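Local structure of DNA-entry nuclease (Competence-specific nuclease) (Streptococcus agalactiae ILRI112, 4QGO) at residues S64-M69 and G111-Y116; S158-A163 and V170-T175. The protein probably cleaves DNA, and perhaps RNA, without sequence specificity, as a virulence-associated nuclease of the beta-beta-alpha metal (His-Me finger) superfamily. The protein carries 1 engineered substitution. All blocks are in the same frame, centred on the assembly; numbering follows the deposited sequence.

Contact 1: S64-M69 and G111-Y116; sequences STANAM and GALIAY. Engineered in segment 111-116: Ala112 (natural residue His). With SO4 (sulfate ion), chain C; SO4 (sulfate ion), chain E.
Leu113 and Ile114 meet strand 66-70 at the methyl group of Ala66. Atom CB of Ala66 lies 3.8 Å from CG1 of Ile114, with CD1 of the same isoleucine almost as near, so the longer branch of Ile114 presents its flank to the methyl rather than its end alone. That branch stands anti to the carbonyl carbon (chi1 -52°), which turns it toward the strand. From the Leu113 side a single methyl, CD2, does the touching: it lies 4.0 Å from Ala66 CB and rests against the backbone oxygen of Ser64, with Leu113 CD2 and Ser64 O 3.3 Å apart. The small alanine is thus gripped by two larger side chains, and the join is wholly apolar apart from that carbonyl.

Strand 108-112 pairs with strand 135-139 as the antiparallel hairpin of the beta-beta-alpha motif; the short helix 116-119 lies in the connection between those strands, and the motif's helix, probably 153-165, follows the second. Residues 113-114 are the turn by which this unit packs against the central antiparallel sheet. Ala112, engineered in place of a natural histidine, ends the first strand of the unit.

Farther out, the turn is fixed by Asn134, whose OD1 is hydrogen-bonded to the backbone N of Ile114, while Val53 on the neighbouring edge strand also touches Ile114. The CB of Asn67 is directed away from 113-114, and its ND2 donates to O1 of the chain C sulfate at 3.0 Å; OD1 of this residue accepts from Arg171 NH1, which fixes the amide's rotation. Tyr116 OH gives a 2.8 Å hydrogen bond to O2 of the chain E sulfate, which lies in the ring plane.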
loop_
_atom_site.group_PDB
_atom_site.type_symbol
_atom_site.label_atom_id
_atom_site.label_comp_id
_atom_site.label_asym_id
_atom_site.label_seq_id
_atom_site.Cartn_x
_atom_site.Cartn_y
_atom_site.Cartn_z
ATOM N N SER A 64 4.674 -8.094 -5.402
ATOM C CA SER A 64 3.977 -7.548 -6.550
ATOM C C SER A 64 2.471 -7.576 -6.276
ATOM O O SER A 64 2.048 -7.624 -5.126
ATOM C CB SER A 64 4.362 -8.348 -7.798
ATOM O OG SER A 64 3.907 -7.714 -8.983
ATOM N N THR A 65 1.667 -7.547 -7.329
ATOM C CA THR A 65 0.218 -7.434 -7.202
ATOM C C THR A 65 -0.402 -8.401 -6.199
ATOM O O THR A 65 -0.241 -9.620 -6.308
ATOM C CB THR A 65 -0.440 -7.666 -8.575
ATOM O OG1 THR A 65 0.254 -6.899 -9.562
ATOM C CG2 THR A 65 -1.892 -7.236 -8.558
ATOM N N ALA A 66 -1.092 -7.831 -5.214
ATOM C CA ALA A 66 -1.831 -8.597 -4.219
ATOM C C ALA A 66 -3.312 -8.365 -4.409
ATOM O O ALA A 66 -3.759 -7.235 -4.636
ATOM C CB ALA A 66 -1.420 -8.171 -2.805
ATOM N N ASN A 67 -4.081 -9.441 -4.300
ATOM C CA ASN A 67 -5.527 -9.370 -4.459
ATOM C C ASN A 67 -6.260 -10.032 -3.313
ATOM O O ASN A 67 -5.772 -10.987 -2.723
ATOM C CB ASN A 67 -5.942 -10.059 -5.754
ATOM C CG ASN A 67 -5.794 -9.161 -6.960
ATOM O OD1 ASN A 67 -6.574 -8.227 -7.149
ATOM N ND2 ASN A 67 -4.808 -9.449 -7.794
ATOM N N ALA A 68 -7.455 -9.539 -3.029
ATOM C CA ALA A 68 -8.283 -10.131 -1.986
ATOM C C ALA A 68 -9.751 -9.914 -2.262
ATOM O O ALA A 68 -10.137 -8.969 -2.962
ATOM C CB ALA A 68 -7.930 -9.554 -0.622
ATOM N N MET A 69 -10.566 -10.826 -1.735
ATOM C CA MET A 69 -11.979 -10.578 -1.527
ATOM C C MET A 69 -12.178 -10.671 -0.040
ATOM O O MET A 69 -11.911 -11.711 0.562
ATOM C CB MET A 69 -12.862 -11.605 -2.241
ATOM C CG MET A 69 -14.340 -11.495 -1.863
ATOM S SD MET A 69 -15.101 -9.936 -2.400
ATOM C CE MET A 69 -15.048 -10.127 -4.158
ATOM N N GLY A 111 6.036 -2.542 5.806
ATOM C CA GLY A 111 4.729 -2.219 5.249
ATOM C C GLY A 111 4.010 -3.395 4.609
ATOM O O GLY A 111 4.435 -3.890 3.568
ATOM N N ALA A 112 2.914 -3.842 5.222
ATOM C CA ALA A 112 2.113 -4.910 4.629
ATOM C C ALA A 112 1.335 -4.423 3.417
ATOM O O ALA A 112 0.782 -3.324 3.428
ATOM C CB ALA A 112 1.138 -5.465 5.654
ATOM N N LEU A 113 1.277 -5.248 2.376
ATOM C CA LEU A 113 0.395 -4.952 1.248
ATOM C C LEU A 113 -1.047 -5.166 1.688
ATOM O O LEU A 113 -1.893 -4.272 1.552
ATOM C CB LEU A 113 0.714 -5.841 0.040
ATOM C CG LEU A 113 1.871 -5.379 -0.863
ATOM C CD1 LEU A 113 3.198 -5.281 -0.133
ATOM C CD2 LEU A 113 2.008 -6.340 -2.052
ATOM N N ILE A 114 -1.311 -6.360 2.218
ATOM C CA ILE A 114 -2.630 -6.703 2.749
ATOM C C ILE A 114 -2.541 -6.768 4.273
ATOM O O ILE A 114 -1.823 -7.596 4.823
ATOM C CB ILE A 114 -3.127 -8.062 2.210
ATOM C CG1 ILE A 114 -3.041 -8.117 0.677
ATOM C CG2 ILE A 114 -4.553 -8.310 2.667
ATOM C CD1 ILE A 114 -3.974 -7.154 -0.034
ATOM N N ALA A 115 -3.272 -5.874 4.938
ATOM C CA ALA A 115 -3.226 -5.728 6.395
ATOM C C ALA A 115 -3.681 -6.955 7.179
ATOM O O ALA A 115 -4.624 -7.647 6.798
ATOM C CB ALA A 115 -4.036 -4.501 6.825
ATOM N N TYR A 116 -2.998 -7.188 8.294
ATOM C CA TYR A 116 -3.320 -8.272 9.200
ATOM C C TYR A 116 -4.782 -8.227 9.624
ATOM O O TYR A 116 -5.467 -9.248 9.626
ATOM C CB TYR A 116 -2.408 -8.204 10.438
ATOM C CG TYR A 116 -2.679 -9.305 11.441
ATOM C CD1 TYR A 116 -2.237 -10.597 11.207
ATOM C CD2 TYR A 116 -3.398 -9.053 12.606
ATOM C CE1 TYR A 116 -2.489 -11.613 12.106
ATOM C CE2 TYR A 116 -3.641 -10.065 13.515
ATOM C CZ TYR A 116 -3.191 -11.342 13.251
ATOM O OH TYR A 116 -3.433 -12.366 14.143
HETATM S S SO4 C . -6.158 -9.102 -11.156
HETATM O O1 SO4 C . -4.815 -8.738 -10.732
HETATM O O2 SO4 C . -6.297 -10.549 -11.177
HETATM O O3 SO4 C . -6.437 -8.586 -12.502
HETATM O O4 SO4 C . -7.140 -8.559 -10.229
HETATM S S SO4 E . -1.623 -15.596 14.580
HETATM O O1 SO4 E . -0.323 -14.981 14.833
HETATM O O2 SO4 E . -2.324 -14.846 13.539
HETATM O O3 SO4 E . -1.433 -16.976 14.139
HETATM O O4 SO4 E . -2.406 -15.587 15.813
#

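Contact 2: S158-A163 and V170-T175; sequences SLVRKA and VRYRVT. With SO4 (sulfate ion), chain C.
Val160 and Ala163, on one side of helix 153-165, pack against Val170 and Tyr172 of strand 170-177. The helix is probably that of the beta-beta-alpha (His-Me finger) motif and packs on one face of the central antiparallel sheet, its segment running nearly antiparallel to the strand segment (157°) at an axis separation of 10.0 Å.

The contacts between the two elements are apolar. Val160 divides its methyls between two partners: CG1 meets CG1 of Val170 at 4.1 Å, while CG2 approaches CE1 of Tyr172 at 4.0 Å, obliquely to the ring. Val170 likewise uses both branches, since its CG2 lies 4.0 Å from CB of Ala163, one helical turn on from Val160. The phenol of Tyr172 is also backed by Val174, two residues on in the same strand, whose CG2 sits over one ring face near the rim, and Leu118 of helix 116-119 packs on both Val160 and Tyr172.

Polar interactions lie away from this interface. On the helix, Arg161 NH2 donates to Ser158 OG, which is tilted 29° from the guanidinium plane. The strand sends its alternate side chains, Arg171 and Arg173, to the other side of the sheet, where they converge on a sulfate probably taken from the crystallisation liquor. Glu192 forms a salt bridge with NH2 of Arg173 and thereby helps to position that guanidinium. Arg171 NH2 makes a weak bond to sulfate O4, whereas Arg173 NH1, reached through a bend at chi3 (59°), donates to the same O4 at 2.8 Å, in the plane of its guanidinium.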
loop_
_atom_site.group_PDB
_atom_site.type_symbol
_atom_site.label_atom_id
_atom_site.label_comp_id
_atom_site.label_asym_id
_atom_site.label_seq_id
_atom_site.Cartn_x
_atom_site.Cartn_y
_atom_site.Cartn_z
ATOM N N SER A 158 -8.369 1.778 6.926
ATOM C CA SER A 158 -9.481 2.069 7.816
ATOM C C SER A 158 -10.809 2.134 7.078
ATOM O O SER A 158 -11.822 1.660 7.602
ATOM C CB SER A 158 -9.247 3.372 8.573
ATOM O OG SER A 158 -8.151 3.234 9.460
ATOM N N LEU A 159 -10.830 2.706 5.874
ATOM C CA LEU A 159 -12.068 2.717 5.102
ATOM C C LEU A 159 -12.534 1.298 4.804
ATOM O O LEU A 159 -13.728 0.987 4.888
ATOM C CB LEU A 159 -11.895 3.473 3.776
ATOM C CG LEU A 159 -11.601 4.966 3.876
ATOM C CD1 LEU A 159 -11.420 5.547 2.471
ATOM C CD2 LEU A 159 -12.708 5.697 4.625
ATOM N N VAL A 160 -11.589 0.433 4.441
ATOM C CA VAL A 160 -11.923 -0.938 4.077
ATOM C C VAL A 160 -12.371 -1.717 5.311
ATOM O O VAL A 160 -13.371 -2.436 5.278
ATOM C CB VAL A 160 -10.731 -1.649 3.430
ATOM C CG1 VAL A 160 -11.059 -3.104 3.164
ATOM C CG2 VAL A 160 -10.367 -0.959 2.123
ATOM N N ARG A 161 -11.641 -1.540 6.401
ATOM C CA ARG A 161 -11.968 -2.202 7.659
ATOM C C ARG A 161 -13.362 -1.818 8.127
ATOM O O ARG A 161 -14.154 -2.683 8.521
ATOM C CB ARG A 161 -10.931 -1.797 8.701
ATOM C CG ARG A 161 -11.020 -2.531 9.999
ATOM C CD ARG A 161 -9.866 -2.159 10.915
ATOM N NE ARG A 161 -9.942 -0.760 11.329
ATOM C CZ ARG A 161 -9.061 0.170 10.986
ATOM N NH1 ARG A 161 -8.022 -0.152 10.215
ATOM N NH2 ARG A 161 -9.220 1.418 11.417
ATOM N N LYS A 162 -13.675 -0.529 8.076
ATOM C CA LYS A 162 -14.986 -0.070 8.520
ATOM C C LYS A 162 -16.101 -0.631 7.640
ATOM O O LYS A 162 -17.174 -0.982 8.141
ATOM C CB LYS A 162 -15.028 1.458 8.598
ATOM C CG LYS A 162 -14.219 1.984 9.777
ATOM C CD LYS A 162 -14.068 3.493 9.755
ATOM C CE LYS A 162 -13.198 3.953 10.922
ATOM N NZ LYS A 162 -13.138 5.439 11.014
ATOM N N ALA A 163 -15.843 -0.740 6.339
ATOM C CA ALA A 163 -16.804 -1.326 5.411
ATOM C C ALA A 163 -17.061 -2.796 5.731
ATOM O O ALA A 163 -18.215 -3.246 5.804
ATOM C CB ALA A 163 -16.308 -1.161 3.976
ATOM N N VAL A 170 -15.753 -6.641 0.179
ATOM C CA VAL A 170 -14.857 -5.685 -0.467
ATOM C C VAL A 170 -13.803 -6.391 -1.309
ATOM O O VAL A 170 -12.986 -7.147 -0.797
ATOM C CB VAL A 170 -14.176 -4.758 0.562
ATOM C CG1 VAL A 170 -13.301 -3.743 -0.170
ATOM C CG2 VAL A 170 -15.228 -4.029 1.390
ATOM N N ARG A 171 -13.852 -6.156 -2.618
ATOM C CA ARG A 171 -12.802 -6.609 -3.524
ATOM C C ARG A 171 -11.660 -5.584 -3.434
ATOM O O ARG A 171 -11.897 -4.387 -3.453
ATOM C CB ARG A 171 -13.365 -6.719 -4.944
ATOM C CG ARG A 171 -12.387 -7.199 -5.994
ATOM C CD ARG A 171 -12.021 -8.693 -5.862
ATOM N NE ARG A 171 -11.188 -9.043 -7.007
ATOM C CZ ARG A 171 -9.878 -8.830 -7.082
ATOM N NH1 ARG A 171 -9.215 -8.330 -6.041
ATOM N NH2 ARG A 171 -9.222 -9.130 -8.191
ATOM N N TYR A 172 -10.425 -6.068 -3.303
ATOM C CA TYR A 172 -9.287 -5.235 -2.891
ATOM C C TYR A 172 -8.052 -5.652 -3.672
ATOM O O TYR A 172 -7.796 -6.847 -3.849
ATOM C CB TYR A 172 -9.054 -5.469 -1.393
ATOM C CG TYR A 172 -8.103 -4.546 -0.640
ATOM C CD1 TYR A 172 -8.154 -3.165 -0.788
ATOM C CD2 TYR A 172 -7.208 -5.067 0.292
ATOM C CE1 TYR A 172 -7.297 -2.333 -0.061
ATOM C CE2 TYR A 172 -6.363 -4.244 1.023
ATOM C CZ TYR A 172 -6.416 -2.885 0.850
ATOM O OH TYR A 172 -5.577 -2.054 1.576
ATOM N N ARG A 173 -7.290 -4.672 -4.151
ATOM C CA ARG A 173 -6.074 -4.942 -4.906
ATOM C C ARG A 173 -5.008 -3.934 -4.513
ATOM O O ARG A 173 -5.240 -2.728 -4.565
ATOM C CB ARG A 173 -6.338 -4.903 -6.418
ATOM C CG ARG A 173 -5.121 -5.241 -7.300
ATOM C CD ARG A 173 -5.545 -5.552 -8.745
ATOM N NE ARG A 173 -6.265 -4.444 -9.380
ATOM C CZ ARG A 173 -7.198 -4.585 -10.320
ATOM N NH1 ARG A 173 -7.554 -5.796 -10.757
ATOM N NH2 ARG A 173 -7.793 -3.510 -10.827
ATOM N N VAL A 174 -3.853 -4.442 -4.092
ATOM C CA VAL A 174 -2.748 -3.601 -3.649
ATOM C C VAL A 174 -1.501 -3.942 -4.457
ATOM O O VAL A 174 -1.065 -5.097 -4.497
ATOM C CB VAL A 174 -2.465 -3.808 -2.155
ATOM C CG1 VAL A 174 -1.260 -2.985 -1.730
ATOM C CG2 VAL A 174 -3.698 -3.434 -1.315
ATOM N N THR A 175 -0.942 -2.939 -5.124
ATOM C CA THR A 175 0.172 -3.170 -6.034
ATOM C C THR A 175 1.298 -2.198 -5.729
ATOM O O THR A 175 1.141 -0.995 -5.911
ATOM C CB THR A 175 -0.254 -2.972 -7.492
ATOM O OG1 THR A 175 -1.444 -3.742 -7.765
ATOM C CG2 THR A 175 0.853 -3.413 -8.448
HETATM S S SO4 C . -6.158 -9.102 -11.156
HETATM O O1 SO4 C . -4.815 -8.738 -10.732
HETATM O O2 SO4 C . -6.297 -10.549 -11.177
HETATM O O3 SO4 C . -6.437 -8.586 -12.502
HETATM O O4 SO4 C . -7.140 -8.559 -10.229
#

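Both segments of contact 1 precede those of contact 2 in the sequence, and the centres of the contacts lie 9 Å apart. They share the seven-stranded antiparallel sheet, in which strands 66-70 and 170-177 are neighbours: Ala66 N to Val174 O and Ala68 N to Tyr172 O, both 2.8 Å, are probable hydrogen bonds between them. The turn at 113-114 and helix 153-165 both pack on one side of this sheet, and CG2 of Val174 also touches the backbone O of Leu113. On the other side, residues of both contacts bind the chain C sulfate. Contact 1 thus joins the first strand's exit from the beta-beta-alpha motif, on which catalysis in this superfamily depends, to the sheet, and contact 2 joins to it what is probably the motif's helix.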